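Local structure of peptidoglycan glycosyltransferase (Burkholderia ambifaria, 5UY7) at residues K221-M226 with A237-P242; V494-V498 with V515-A520; A329-M334 with Q377-Y382. The protein belongs to the penicillin-binding proteins, pairing a dimerisation domain with a penicillin-binding domain of the serine beta-lactamase superfamily fold. All coordinates share one frame. Residue numbers count along the deposited sequence, not the author numbering.

All three contacts belong to the same penicillin-binding domain. Contacts 1 and 2 are neighbours, their centres about 10 Å apart, and share the five-stranded antiparallel sheet: strand 222-229 lies between strand 235-241 and strand 492-499, so the hairpin of contact 1 adjoins the strand on which helix 509-526 packs in contact 2. Ala225 also touches Ile519 of that helix. Contact 3 lies on the other side of the chain's centre, in the helical region, centre to centre about 30 Å from contact 1 and about 26 Å from contact 2. Along the chain the order is 1, 3, 2, so both ends of the domain contribute to one sheet, with the helical region inserted between them.

Contact 1 of 3, residues K221-M226 with A237-P242; sequences KAGAAM and ALVNYP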
ATOM      1  N   LYS A 221       0.187  -6.589 -19.968  1.00 28.73           N
ATOM      2  CA  LYS A 221       1.581  -6.575 -20.393  1.00 33.70           C
ATOM      3  C   LYS A 221       2.455  -7.377 -19.439  1.00 32.47           C
ATOM      4  O   LYS A 221       3.281  -8.189 -19.867  1.00 36.37           O
ATOM      5  CB  LYS A 221       2.077  -5.132 -20.488  1.00 37.06           C
ATOM      6  CG  LYS A 221       3.563  -4.998 -20.766  1.00 41.87           C
ATOM      7  CD  LYS A 221       3.957  -3.539 -20.952  1.00 51.21           C
ATOM      8  CE  LYS A 221       5.440  -3.401 -21.264  1.00 60.83           C
ATOM      9  NZ  LYS A 221       5.841  -1.980 -21.463  1.00 67.77           N
ATOM     10  N   ALA A 222       2.286  -7.161 -18.142  1.00 29.07           N
ATOM     11  CA  ALA A 222       3.148  -7.794 -17.156  1.00 29.71           C
ATOM     12  C   ALA A 222       2.445  -7.735 -15.813  1.00 25.31           C
ATOM     13  O   ALA A 222       1.455  -7.019 -15.640  1.00 25.35           O
ATOM     14  CB  ALA A 222       4.517  -7.110 -17.092  1.00 31.79           C
ATOM     15  N   GLY A 223       2.967  -8.503 -14.868  1.00 22.74           N
ATOM     16  CA  GLY A 223       2.470  -8.440 -13.506  1.00 21.96           C
ATOM     17  C   GLY A 223       3.594  -8.672 -12.524  1.00 22.15           C
ATOM     18  O   GLY A 223       4.673  -9.161 -12.880  1.00 20.49           O
ATOM     19  N   ALA A 224       3.325  -8.315 -11.271  1.00 18.15           N
ATOM     20  CA  ALA A 224       4.286  -8.495 -10.193  1.00 17.34           C
ATOM     21  C   ALA A 224       3.533  -8.805  -8.910  1.00 16.92           C
ATOM     22  O   ALA A 224       2.431  -8.302  -8.687  1.00 19.92           O
ATOM     23  CB  ALA A 224       5.152  -7.252 -10.000  1.00 20.21           C
ATOM     24  N   ALA A 225       4.134  -9.643  -8.069  1.00 17.12           N
ATOM     25  CA  ALA A 225       3.542  -9.921  -6.764  1.00 15.85           C
ATOM     26  C   ALA A 225       4.640 -10.226  -5.765  1.00 16.93           C
ATOM     27  O   ALA A 225       5.617 -10.901  -6.099  1.00 17.46           O
ATOM     28  CB  ALA A 225       2.576 -11.106  -6.835  1.00 16.20           C
ATOM     29  N   MET A 226       4.480  -9.749  -4.529  1.00 14.60           N
ATOM     30  CA  MET A 226       5.409 -10.187  -3.505  1.00 16.27           C
ATOM     31  C   MET A 226       4.670 -10.329  -2.187  1.00 17.50           C
ATOM     32  O   MET A 226       3.634  -9.697  -1.954  1.00 17.12           O
ATOM     33  CB  MET A 226       6.638  -9.265  -3.367  1.00 22.17           C
ATOM     34  CG  MET A 226       6.410  -7.867  -2.870  1.00 25.59           C
ATOM     35  SD  MET A 226       7.972  -6.931  -2.862  1.00 21.43           S
ATOM     36  CE  MET A 226       8.747  -7.454  -1.345  1.00 25.11           C
ATOM     37  N   ALA A 237       7.658 -14.560  -1.098  1.00 16.26           N
ATOM     38  CA  ALA A 237       7.425 -14.755  -2.522  1.00 15.81           C
ATOM     39  C   ALA A 237       7.787 -13.475  -3.244  1.00 15.80           C
ATOM     40  O   ALA A 237       7.549 -12.379  -2.733  1.00 15.27           O
ATOM     41  CB  ALA A 237       5.970 -15.139  -2.816  1.00 18.71           C
ATOM     42  N   LEU A 238       8.352 -13.622  -4.439  1.00 15.13           N
ATOM     43  CA  LEU A 238       8.738 -12.470  -5.248  1.00 16.89           C
ATOM     44  C   LEU A 238       8.648 -12.934  -6.693  1.00 20.11           C
ATOM     45  O   LEU A 238       9.476 -13.742  -7.121  1.00 19.43           O
ATOM     46  CB  LEU A 238      10.152 -12.016  -4.880  1.00 17.29           C
ATOM     47  CG  LEU A 238      10.777 -10.756  -5.481  1.00 25.69           C
ATOM     48  CD1 LEU A 238      10.244  -9.531  -4.791  1.00 24.00           C
ATOM     49  CD2 LEU A 238      12.291 -10.817  -5.334  1.00 32.30           C
ATOM     50  N   VAL A 239       7.622 -12.487  -7.423  1.00 15.80           N
ATOM     51  CA  VAL A 239       7.316 -13.027  -8.745  1.00 18.29           C
ATOM     52  C   VAL A 239       7.137 -11.894  -9.744  1.00 19.33           C
ATOM     53  O   VAL A 239       6.377 -10.955  -9.494  1.00 19.68           O
ATOM     54  CB  VAL A 239       6.048 -13.905  -8.725  1.00 19.35           C
ATOM     55  CG1 VAL A 239       5.761 -14.455 -10.134  1.00 23.93           C
ATOM     56  CG2 VAL A 239       6.216 -15.046  -7.754  1.00 24.30           C
ATOM     57  N   ASN A 240       7.826 -11.995 -10.877  1.00 18.96           N
ATOM     58  CA  ASN A 240       7.539 -11.205 -12.065  1.00 21.57           C
ATOM     59  C   ASN A 240       6.959 -12.135 -13.115  1.00 21.42           C
ATOM     60  O   ASN A 240       7.514 -13.214 -13.352  1.00 23.06           O
ATOM     61  CB  ASN A 240       8.800 -10.539 -12.611  1.00 23.50           C
ATOM     62  CG  ASN A 240       9.375  -9.521 -11.656  1.00 25.86           C
ATOM     63  OD1 ASN A 240       8.888  -8.399 -11.576  1.00 28.98           O
ATOM     64  ND2 ASN A 240      10.418  -9.907 -10.928  1.00 27.51           N
ATOM     65  N   TYR A 241       5.853 -11.728 -13.738  1.00 20.38           N
ATOM     66  CA  TYR A 241       5.281 -12.491 -14.845  1.00 23.58           C
ATOM     67  C   TYR A 241       4.969 -11.570 -16.015  1.00 27.37           C
ATOM     68  O   TYR A 241       4.143 -10.646 -15.869  1.00 31.35           O
ATOM     69  CB  TYR A 241       4.023 -13.255 -14.422  1.00 27.42           C
ATOM     70  CG  TYR A 241       3.682 -14.291 -15.458  1.00 29.56           C
ATOM     71  CD1 TYR A 241       4.307 -15.532 -15.451  1.00 29.52           C
ATOM     72  CD2 TYR A 241       2.800 -14.006 -16.489  1.00 24.67           C
ATOM     73  CE1 TYR A 241       4.033 -16.478 -16.418  1.00 31.72           C
ATOM     74  CE2 TYR A 241       2.525 -14.941 -17.464  1.00 25.27           C
ATOM     75  CZ  TYR A 241       3.139 -16.180 -17.423  1.00 31.13           C
ATOM     76  OH  TYR A 241       2.868 -17.113 -18.391  1.00 32.53           O
ATOM     77  N   PRO A 242       5.578 -11.779 -17.193  1.00 37.09           N
ATOM     78  CA  PRO A 242       6.593 -12.811 -17.440  1.00 38.79           C
ATOM     79  C   PRO A 242       7.949 -12.459 -16.823  1.00 38.03           C
ATOM     80  O   PRO A 242       8.122 -11.366 -16.289  1.00 36.30           O
ATOM     81  CB  PRO A 242       6.698 -12.856 -18.975  1.00 44.13           C
ATOM     82  CG  PRO A 242       5.561 -12.019 -19.494  1.00 46.46           C
ATOM     83  CD  PRO A 242       5.242 -11.036 -18.415  1.00 44.80           C
TER
HETATM   84  O   HOH W   1       6.864  -7.743 -13.276  1.00 32.70           O
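Strand 237-241 runs antiparallel to strand 222-226, their axes 4.7 Å apart at an angle of 178°. Ala237 O takes a CA-H...O contact from Met226 CA at 3.2 Å. Leu238 forms a non-hydrogen-bonded pair with Met226, and Leu238 CD1 packs on Met226 CB at 3.9 Å. Val239 pairs with Ala225 through two hydrogen bonds: Val239 N donates to Ala225 O (2.9 Å), and Ala225 N to Val239 O (3.0 Å). Asn240 and Ala224, a non-hydrogen-bonded pair, turn to the same face as Met226 and Leu238. Asn240 OD1 is bridged to Gly223 O by a water at 2.7 and 2.6 Å respectively; OD1 also accepts from Ile261 N, and ND2 bonds to Asn259 OD1. Tyr241 closes the second hydrogen-bonded pair, with Gly223 N to Tyr241 O at 2.6 Å and Tyr241 N to Gly223 O at 3.0 Å. Beyond the strand, Pro242 follows a cis peptide bond, and its CD lies 4.2 Å from Ala222 CB. Lys221 and Ala222 together face Asp499 of the next strand in a classic beta bulge. The whole is a beta hairpin at one edge of the central antiparallel sheet of the penicillin-binding fold.

Contact 2 of 3, residues V494-V498 with V515-A520; sequences VAVSV and VFSAIA
This is helix-on-sheet packing: the last modelled helix, 509-526, lies across one face of the central antiparallel sheet, as in the serine beta-lactamase fold. Residues 494-498 are an extended strand, with phi between -148° and -120° and psi between 117° and 151°. Residues 515-520 are regular alpha helix, with Ile519 N to Val515 O at 3.0 Å and Ala520 N to Phe516 O at 2.8 Å. The two axes approach to 8.3 Å and cross at 141°; the closest CA atoms are those of Val496 and Phe516, 6.1 Å apart.

No hydrogen bond joins the segments, and apolar contact holds them together. Strand alternation points Val494, Val496 and Val498 toward the helix, while Ala495 and Ser497 point away, to helix 390-401 on the opposite face. Val496 (chi1 m) places CG1 3.9 Å from Val515 CG1 and 4.0 Å from Ile519 CD1, and its CG2 4.1 Å from Phe516 CB. Val494 (chi1 t) sets CG1 3.9 Å from Ile519 CG2 and CG2 4.3 Å from Ala520 CB. Val498 (t) makes a looser contact, its CG2 4.4 Å from Val515 CG2. Ile519 (chi1 m, chi2 t) also reaches Ala225 and Val227 of the adjoining strand, and helix 201-217 flanks Val515, so the same sheet face carries the first and the last modelled helix.

Phe516 (chi1 t, chi2 87°), whose ring also meets that of Phe481, turns its ring edge to the strand: Phe516 CD1 lies 3.7 Å from Val494 CB and 3.7 Å from Val494 O, which sits near the ring plane.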
ATOM      1  N   VAL A 494       0.937  -8.346   1.357  1.00 12.87           N
ATOM      2  CA  VAL A 494       0.859  -8.805  -0.026  1.00 14.11           C
ATOM      3  C   VAL A 494       0.757  -7.588  -0.927  1.00 11.78           C
ATOM      4  O   VAL A 494      -0.120  -6.741  -0.734  1.00 14.59           O
ATOM      5  CB  VAL A 494      -0.342  -9.740  -0.254  1.00 12.32           C
ATOM      6  CG1 VAL A 494      -0.460 -10.110  -1.735  1.00 13.72           C
ATOM      7  CG2 VAL A 494      -0.196 -10.992   0.605  1.00 14.60           C
ATOM      8  N   ALA A 495       1.625  -7.525  -1.934  1.00 12.71           N
ATOM      9  CA  ALA A 495       1.659  -6.412  -2.873  1.00 13.40           C
ATOM     10  C   ALA A 495       1.555  -6.975  -4.277  1.00 15.49           C
ATOM     11  O   ALA A 495       2.310  -7.883  -4.633  1.00 17.03           O
ATOM     12  CB  ALA A 495       2.951  -5.595  -2.717  1.00 16.66           C
ATOM     13  N   VAL A 496       0.619  -6.449  -5.068  1.00 14.60           N
ATOM     14  CA  VAL A 496       0.413  -6.929  -6.429  1.00 16.45           C
ATOM     15  C   VAL A 496       0.332  -5.745  -7.382  1.00 16.60           C
ATOM     16  O   VAL A 496      -0.088  -4.640  -7.016  1.00 18.73           O
ATOM     17  CB  VAL A 496      -0.855  -7.806  -6.556  1.00 19.95           C
ATOM     18  CG1 VAL A 496      -0.755  -9.040  -5.665  1.00 18.64           C
ATOM     19  CG2 VAL A 496      -2.109  -7.000  -6.226  1.00 22.43           C
ATOM     20  N   SER A 497       0.738  -5.984  -8.622  1.00 15.99           N
ATOM     21  CA  SER A 497       0.582  -4.969  -9.656  1.00 18.93           C
ATOM     22  C   SER A 497       0.358  -5.654 -10.992  1.00 20.32           C
ATOM     23  O   SER A 497       1.051  -6.624 -11.323  1.00 22.52           O
ATOM     24  CB  SER A 497       1.804  -4.056  -9.718  1.00 24.70           C
ATOM     25  OG  SER A 497       1.507  -2.898 -10.467  1.00 28.20           O
ATOM     26  N   VAL A 498      -0.621  -5.161 -11.745  1.00 19.71           N
ATOM     27  CA  VAL A 498      -0.933  -5.672 -13.076  1.00 18.78           C
ATOM     28  C   VAL A 498      -0.754  -4.507 -14.034  1.00 20.89           C
ATOM     29  O   VAL A 498      -1.468  -3.498 -13.935  1.00 24.62           O
ATOM     30  CB  VAL A 498      -2.353  -6.252 -13.159  1.00 20.82           C
ATOM     31  CG1 VAL A 498      -2.666  -6.709 -14.570  1.00 22.53           C
ATOM     32  CG2 VAL A 498      -2.506  -7.422 -12.186  1.00 22.42           C
ATOM     33  N   VAL A 515      -6.422 -10.325  -7.296  1.00 20.07           N
ATOM     34  CA  VAL A 515      -5.116 -10.971  -7.208  1.00 19.14           C
ATOM     35  C   VAL A 515      -4.602 -10.926  -5.776  1.00 16.77           C
ATOM     36  O   VAL A 515      -4.095 -11.919  -5.244  1.00 17.20           O
ATOM     37  CB  VAL A 515      -4.116 -10.315  -8.174  1.00 20.98           C
ATOM     38  CG1 VAL A 515      -2.827 -11.147  -8.213  1.00 21.84           C
ATOM     39  CG2 VAL A 515      -4.719 -10.167  -9.552  1.00 22.34           C
ATOM     40  N   PHE A 516      -4.687  -9.751  -5.141  1.00 16.19           N
ATOM     41  CA  PHE A 516      -4.369  -9.664  -3.721  1.00 15.36           C
ATOM     42  C   PHE A 516      -5.178 -10.683  -2.926  1.00 17.01           C
ATOM     43  O   PHE A 516      -4.637 -11.420  -2.086  1.00 14.80           O
ATOM     44  CB  PHE A 516      -4.643  -8.248  -3.191  1.00 15.69           C
ATOM     45  CG  PHE A 516      -4.725  -8.185  -1.683  1.00 15.13           C
ATOM     46  CD1 PHE A 516      -3.573  -8.013  -0.922  1.00 15.21           C
ATOM     47  CD2 PHE A 516      -5.947  -8.338  -1.025  1.00 15.15           C
ATOM     48  CE1 PHE A 516      -3.630  -7.977   0.456  1.00 15.39           C
ATOM     49  CE2 PHE A 516      -6.010  -8.312   0.370  1.00 16.74           C
ATOM     50  CZ  PHE A 516      -4.853  -8.122   1.104  1.00 17.60           C
ATOM     51  N   SER A 517      -6.487 -10.728  -3.178  1.00 15.90           N
ATOM     52  CA  SER A 517      -7.363 -11.593  -2.398  1.00 16.81           C
ATOM     53  C   SER A 517      -6.966 -13.054  -2.546  1.00 16.98           C
ATOM     54  O   SER A 517      -6.892 -13.795  -1.560  1.00 17.02           O
ATOM     55  CB  SER A 517      -8.813 -11.402  -2.833  1.00 17.92           C
ATOM     56  OG  SER A 517      -9.639 -12.388  -2.235  1.00 18.65           O
ATOM     57  N   ALA A 518      -6.722 -13.486  -3.782  1.00 15.70           N
ATOM     58  CA  ALA A 518      -6.363 -14.876  -4.028  1.00 17.03           C
ATOM     59  C   ALA A 518      -5.043 -15.226  -3.353  1.00 17.99           C
ATOM     60  O   ALA A 518      -4.928 -16.257  -2.684  1.00 16.64           O
ATOM     61  CB  ALA A 518      -6.293 -15.134  -5.535  1.00 18.57           C
ATOM     62  N   ILE A 519      -4.034 -14.370  -3.501  1.00 14.87           N
ATOM     63  CA  ILE A 519      -2.738 -14.687  -2.914  1.00 14.49           C
ATOM     64  C   ILE A 519      -2.816 -14.659  -1.395  1.00 14.96           C
ATOM     65  O   ILE A 519      -2.279 -15.543  -0.721  1.00 15.20           O
ATOM     66  CB  ILE A 519      -1.654 -13.737  -3.447  1.00 15.82           C
ATOM     67  CG1 ILE A 519      -1.442 -14.000  -4.935  1.00 15.72           C
ATOM     68  CG2 ILE A 519      -0.372 -13.903  -2.628  1.00 15.56           C
ATOM     69  CD1 ILE A 519      -0.483 -13.008  -5.620  1.00 17.31           C
ATOM     70  N   ALA A 520      -3.466 -13.634  -0.831  1.00 15.29           N
ATOM     71  CA  ALA A 520      -3.572 -13.543   0.622  1.00 14.07           C
ATOM     72  C   ALA A 520      -4.333 -14.735   1.195  1.00 16.34           C
ATOM     73  O   ALA A 520      -3.888 -15.366   2.162  1.00 16.02           O
ATOM     74  CB  ALA A 520      -4.255 -12.230   1.017  1.00 14.49           C
TER

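Contact 3 of 3, residues A329-M334 with Q377-Y382; sequences ATKIAM and QATMSY
Two helices of the helical region of the penicillin-binding fold pack here through small side chains. Residues 329-333 and 377-381 are helical, their axes 8.3 Å apart at closest approach and crossing at 125°, with Thr330 CA 5.0 Å from Ala378 CA. Ser381 points toward the other helix and is buried most. Its CB touches Ala333 CB at 3.4 Å, and with chi1 p its OG donates back to Ala378 O at 2.5 Å. Thr330 (chi1 m) rests CG2 on Ala378 CB at 3.7 Å, while its OG1 hydrogen-bonds to Asn326 O within its own helix. Gln377, extended with chi1 and chi2 t, hydrogen-bonds to Met336 through NE2, which lies 2.9 Å from Ala333 O; Gln377 CG meets Met334 CE at 3.8 Å. Tyr382 (chi1 p) touches Lys273, probably the lysine of an SxxK motif, so the packing borders the likely active site. The edge of its ring faces Thr330, with Tyr382 CE1 3.4 Å from Thr330 OG1.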
ATOM      1  N   ALA A 329      -7.987  13.467   1.767  1.00 15.41           N
ATOM      2  CA  ALA A 329      -6.543  13.334   1.936  1.00 16.72           C
ATOM      3  C   ALA A 329      -5.862  14.694   1.874  1.00 17.95           C
ATOM      4  O   ALA A 329      -4.962  14.987   2.672  1.00 19.26           O
ATOM      5  CB  ALA A 329      -5.978  12.398   0.860  1.00 16.00           C
ATOM      6  N   THR A 330      -6.292  15.542   0.933  1.00 17.12           N
ATOM      7  CA  THR A 330      -5.711  16.871   0.788  1.00 16.76           C
ATOM      8  C   THR A 330      -5.928  17.705   2.041  1.00 19.68           C
ATOM      9  O   THR A 330      -4.996  18.343   2.540  1.00 20.38           O
ATOM     10  CB  THR A 330      -6.318  17.574  -0.425  1.00 17.84           C
ATOM     11  OG1 THR A 330      -5.943  16.873  -1.616  1.00 19.39           O
ATOM     12  CG2 THR A 330      -5.838  19.036  -0.507  1.00 19.67           C
ATOM     13  N   LYS A 331      -7.158  17.723   2.558  1.00 18.51           N
ATOM     14  CA  LYS A 331      -7.430  18.590   3.700  1.00 17.56           C
ATOM     15  C   LYS A 331      -6.674  18.117   4.933  1.00 19.55           C
ATOM     16  O   LYS A 331      -6.194  18.938   5.728  1.00 21.07           O
ATOM     17  CB  LYS A 331      -8.937  18.668   3.963  1.00 19.12           C
ATOM     18  CG  LYS A 331      -9.678  19.427   2.852  1.00 21.17           C
ATOM     19  CD  LYS A 331     -11.099  19.740   3.249  1.00 23.73           C
ATOM     20  CE  LYS A 331     -11.798  20.533   2.164  1.00 28.88           C
ATOM     21  NZ  LYS A 331     -13.072  21.083   2.681  1.00 31.15           N
ATOM     22  N   ILE A 332      -6.538  16.799   5.096  1.00 18.43           N
ATOM     23  CA  ILE A 332      -5.721  16.266   6.179  1.00 16.10           C
ATOM     24  C   ILE A 332      -4.255  16.632   5.965  1.00 17.37           C
ATOM     25  O   ILE A 332      -3.561  17.050   6.899  1.00 18.84           O
ATOM     26  CB  ILE A 332      -5.940  14.746   6.281  1.00 17.84           C
ATOM     27  CG1 ILE A 332      -7.360  14.464   6.777  1.00 17.10           C
ATOM     28  CG2 ILE A 332      -4.912  14.114   7.187  1.00 17.59           C
ATOM     29  CD1 ILE A 332      -7.742  12.962   6.683  1.00 16.66           C
ATOM     30  N   ALA A 333      -3.772  16.523   4.724  1.00 15.53           N
ATOM     31  CA  ALA A 333      -2.390  16.895   4.440  1.00 19.16           C
ATOM     32  C   ALA A 333      -2.118  18.357   4.762  1.00 21.87           C
ATOM     33  O   ALA A 333      -1.001  18.702   5.165  1.00 21.60           O
ATOM     34  CB  ALA A 333      -2.062  16.623   2.969  1.00 18.37           C
ATOM     35  N   MET A 334      -3.112  19.230   4.589  1.00 19.41           N
ATOM     36  CA  MET A 334      -2.888  20.651   4.832  1.00 20.39           C
ATOM     37  C   MET A 334      -2.727  20.990   6.311  1.00 24.44           C
ATOM     38  O   MET A 334      -2.340  22.121   6.623  1.00 27.92           O
ATOM     39  CB  MET A 334      -4.023  21.468   4.209  1.00 23.61           C
ATOM     40  CG  MET A 334      -4.057  21.405   2.682  1.00 28.85           C
ATOM     41  SD  MET A 334      -2.579  22.089   1.892  1.00 37.31           S
ATOM     42  CE  MET A 334      -1.705  20.604   1.431  1.00 25.88           C
ATOM     43  N   GLN A 377       2.221  19.365  -2.425  1.00 25.94           N
ATOM     44  CA  GLN A 377       1.950  18.657  -1.177  1.00 26.79           C
ATOM     45  C   GLN A 377       0.589  17.972  -1.233  1.00 23.99           C
ATOM     46  O   GLN A 377       0.439  16.827  -0.781  1.00 23.80           O
ATOM     47  CB  GLN A 377       2.024  19.624   0.007  1.00 25.52           C
ATOM     48  CG  GLN A 377       1.724  18.959   1.348  1.00 24.81           C
ATOM     49  CD  GLN A 377       1.910  19.898   2.520  1.00 34.34           C
ATOM     50  OE1 GLN A 377       2.535  20.947   2.390  1.00 37.12           O
ATOM     51  NE2 GLN A 377       1.357  19.530   3.673  1.00 28.12           N
ATOM     52  N   ALA A 378      -0.406  18.647  -1.818  1.00 24.81           N
ATOM     53  CA  ALA A 378      -1.738  18.057  -1.934  1.00 23.28           C
ATOM     54  C   ALA A 378      -1.723  16.804  -2.805  1.00 21.11           C
ATOM     55  O   ALA A 378      -2.215  15.746  -2.393  1.00 22.49           O
ATOM     56  CB  ALA A 378      -2.724  19.079  -2.494  1.00 24.58           C
ATOM     57  N   THR A 379      -1.181  16.899  -4.022  1.00 24.30           N
ATOM     58  CA  THR A 379      -1.221  15.729  -4.896  1.00 22.51           C
ATOM     59  C   THR A 379      -0.440  14.564  -4.298  1.00 23.57           C
ATOM     60  O   THR A 379      -0.843  13.405  -4.437  1.00 20.36           O
ATOM     61  CB  THR A 379      -0.697  16.060  -6.297  1.00 23.07           C
ATOM     62  OG1 THR A 379       0.708  16.334  -6.249  1.00 32.21           O
ATOM     63  CG2 THR A 379      -1.434  17.263  -6.866  1.00 26.12           C
ATOM     64  N   MET A 380       0.676  14.846  -3.615  1.00 23.81           N
ATOM     65  CA  MET A 380       1.420  13.757  -2.986  1.00 20.22           C
ATOM     66  C   MET A 380       0.596  13.081  -1.903  1.00 20.15           C
ATOM     67  O   MET A 380       0.728  11.869  -1.697  1.00 21.13           O
ATOM     68  CB  MET A 380       2.741  14.267  -2.406  1.00 25.61           C
ATOM     69  CG  MET A 380       3.847  14.432  -3.442  1.00 25.17           C
ATOM     70  SD  MET A 380       5.382  15.055  -2.719  1.00 27.67           S
ATOM     71  CE  MET A 380       5.361  16.756  -3.266  1.00 29.85           C
ATOM     72  N   SER A 381      -0.286  13.835  -1.235  1.00 20.11           N
ATOM     73  CA  SER A 381      -1.123  13.258  -0.189  1.00 17.78           C
ATOM     74  C   SER A 381      -2.048  12.184  -0.733  1.00 17.50           C
ATOM     75  O   SER A 381      -2.474  11.301   0.020  1.00 19.27           O
ATOM     76  CB  SER A 381      -1.952  14.339   0.504  1.00 20.43           C
ATOM     77  OG  SER A 381      -3.100  14.715  -0.244  1.00 22.75           O
ATOM     78  N   TYR A 382      -2.377  12.243  -2.025  1.00 18.62           N
ATOM     79  CA  TYR A 382      -3.115  11.162  -2.657  1.00 18.52           C
ATOM     80  C   TYR A 382      -2.290  10.468  -3.735  1.00 21.22           C
ATOM     81  O   TYR A 382      -2.849   9.826  -4.629  1.00 21.24           O
ATOM     82  CB  TYR A 382      -4.478  11.639  -3.181  1.00 21.19           C
ATOM     83  CG  TYR A 382      -4.562  12.851  -4.099  1.00 21.75           C
ATOM     84  CD1 TYR A 382      -4.724  14.134  -3.587  1.00 21.99           C
ATOM     85  CD2 TYR A 382      -4.576  12.694  -5.476  1.00 22.81           C
ATOM     86  CE1 TYR A 382      -4.849  15.234  -4.428  1.00 23.94           C
ATOM     87  CE2 TYR A 382      -4.696  13.785  -6.323  1.00 25.81           C
ATOM     88  CZ  TYR A 382      -4.829  15.050  -5.796  1.00 27.13           C
ATOM     89  OH  TYR A 382      -4.956  16.125  -6.648  1.00 31.17           O
TER